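Long-range contact in Ets DNA-binding protein pokkuri (Drosophila melanogaster, PDB 1SV0), which represses transcription as an Ets-family DNA-binding factor, restraining photoreceptor development in opposition to Pointed and Ras signalling, and is represented here by its SAM domain: residues D37-M41 against F54-C58. The protein carries 1 engineered substitution. Sequence-based numbering, arbitrary orientation.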
loop_
_atom_site.group_PDB
_atom_site.type_symbol
_atom_site.label_atom_id
_atom_site.label_comp_id
_atom_site.label_asym_id
_atom_site.label_seq_id
_atom_site.Cartn_x
_atom_site.Cartn_y
_atom_site.Cartn_z
ATOM N N ASP A 37 17.438 7.906 -4.252
ATOM C CA ASP A 37 18.766 8.092 -3.670
ATOM C C ASP A 37 18.824 7.337 -2.344
ATOM O O ASP A 37 19.894 6.919 -1.905
ATOM C CB ASP A 37 19.062 9.574 -3.411
ATOM C CG ASP A 37 19.321 10.351 -4.684
ATOM O OD1 ASP A 37 20.119 9.868 -5.509
ATOM O OD2 ASP A 37 18.741 11.446 -4.855
ATOM N N LEU A 38 17.663 7.163 -1.715
ATOM C CA LEU A 38 17.574 6.469 -0.432
ATOM C C LEU A 38 17.577 4.944 -0.574
ATOM O O LEU A 38 17.658 4.225 0.425
ATOM C CB LEU A 38 16.303 6.900 0.310
ATOM C CG LEU A 38 16.066 8.404 0.475
ATOM C CD1 LEU A 38 14.722 8.656 1.149
ATOM C CD2 LEU A 38 17.199 9.009 1.292
ATOM N N PHE A 39 17.496 4.450 -1.807
ATOM C CA PHE A 39 17.475 3.011 -2.036
ATOM C C PHE A 39 18.589 2.469 -2.932
ATOM O O PHE A 39 18.383 1.497 -3.666
ATOM C CB PHE A 39 16.118 2.585 -2.615
ATOM C CG PHE A 39 14.960 2.780 -1.668
ATOM C CD1 PHE A 39 14.232 3.965 -1.672
ATOM C CD2 PHE A 39 14.614 1.782 -0.760
ATOM C CE1 PHE A 39 13.166 4.159 -0.780
ATOM C CE2 PHE A 39 13.556 1.962 0.134
ATOM C CZ PHE A 39 12.827 3.159 0.122
ATOM N N GLN A 40 19.764 3.087 -2.885
ATOM C CA GLN A 40 20.878 2.613 -3.696
ATOM C C GLN A 40 21.572 1.503 -2.920
ATOM O O GLN A 40 22.583 1.734 -2.259
ATOM C CB GLN A 40 21.860 3.752 -3.979
ATOM C CG GLN A 40 21.261 4.885 -4.797
ATOM C CD GLN A 40 20.711 4.413 -6.128
ATOM O OE1 GLN A 40 21.395 3.725 -6.890
ATOM N NE2 GLN A 40 19.471 4.788 -6.422
ATOM N N MET A 41 21.021 0.297 -3.009
ATOM C CA MET A 41 21.564 -0.850 -2.295
ATOM C C MET A 41 21.128 -2.149 -2.968
ATOM O O MET A 41 20.153 -2.169 -3.718
ATOM C CB MET A 41 21.059 -0.835 -0.851
ATOM C CG MET A 41 19.540 -0.945 -0.751
ATOM S SD MET A 41 18.886 -0.802 0.914
ATOM C CE MET A 41 19.097 0.932 1.195
ATOM N N PHE A 54 11.996 1.543 6.355
ATOM C CA PHE A 54 11.204 1.787 5.161
ATOM C C PHE A 54 10.324 2.997 5.386
ATOM O O PHE A 54 10.172 3.837 4.498
ATOM C CB PHE A 54 10.318 0.583 4.839
ATOM C CG PHE A 54 10.893 -0.331 3.801
ATOM C CD1 PHE A 54 11.560 -1.493 4.173
ATOM C CD2 PHE A 54 10.751 -0.039 2.446
ATOM C CE1 PHE A 54 12.080 -2.354 3.213
ATOM C CE2 PHE A 54 11.270 -0.897 1.470
ATOM C CZ PHE A 54 11.930 -2.056 1.857
ATOM N N GLY A 55 9.753 3.076 6.583
ATOM C CA GLY A 55 8.879 4.184 6.920
ATOM C C GLY A 55 9.556 5.523 6.721
ATOM O O GLY A 55 8.949 6.460 6.208
ATOM N N HIS A 56 10.820 5.611 7.120
ATOM C CA HIS A 56 11.573 6.851 6.980
ATOM C C HIS A 56 11.859 7.191 5.517
ATOM O O HIS A 56 11.799 8.357 5.128
ATOM C CB HIS A 56 12.891 6.762 7.752
ATOM C CG HIS A 56 12.720 6.566 9.226
ATOM N ND1 HIS A 56 11.778 7.251 9.965
ATOM C CD2 HIS A 56 13.395 5.788 10.107
ATOM C CE1 HIS A 56 11.882 6.903 11.236
ATOM N NE2 HIS A 56 12.855 6.017 11.348
ATOM N N ARG A 57 12.168 6.173 4.716
ATOM C CA ARG A 57 12.468 6.355 3.291
ATOM C C ARG A 57 11.234 6.530 2.407
ATOM O O ARG A 57 11.334 7.040 1.292
ATOM C CB ARG A 57 13.282 5.171 2.759
ATOM C CG ARG A 57 14.775 5.266 2.983
ATOM C CD ARG A 57 15.282 4.089 3.778
ATOM N NE ARG A 57 16.726 3.930 3.655
ATOM C CZ ARG A 57 17.479 3.303 4.549
ATOM N NH1 ARG A 57 16.922 2.784 5.636
ATOM N NH2 ARG A 57 18.788 3.190 4.357
ATOM N N CYS A 58 10.084 6.081 2.893
ATOM C CA CYS A 58 8.837 6.196 2.146
ATOM C C CYS A 58 7.711 6.455 3.129
ATOM O O CYS A 58 6.965 5.545 3.487
ATOM C CB CYS A 58 8.549 4.912 1.363
ATOM S SG CYS A 58 7.008 4.965 0.403
#
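Start with the apolar contacts. Phe39 projects its ring from the loop into the interior, where CZ of Phe39 packs 3.3 Å from CB of Arg57 and CE2 of Phe39 lies 3.9 Å from CE2 of Phe54. Leu22 of helix 15-28 and Leu46 of helix 43-46 also touch Phe39, while Phe54 reaches on to Leu65 and Leu69 of helix 62-77, so the two rings link several helices through one hydrophobic core. Nearer the surface, the aliphatic part of Arg57 packs on Leu38, in the 3-10 turn, with CG of Arg57 3.5 Å from CB of Leu38. The polar part is slight. NE of Arg57 donates a weak hydrogen bond to O of Leu38 (3.4 Å), and NH1 makes a long, weak ion pair with Asp53. NH2 of Arg57, also on the guanidinium, lies 3.9 Å from CE of the buried Met41. Cys58, directly after Arg57, is the first residue to leave helical geometry. Here the loop ahead of helix 43-46 packs against the C-terminal end of helix 51-57, within the compact helical bundle of a SAM/Pointed domain.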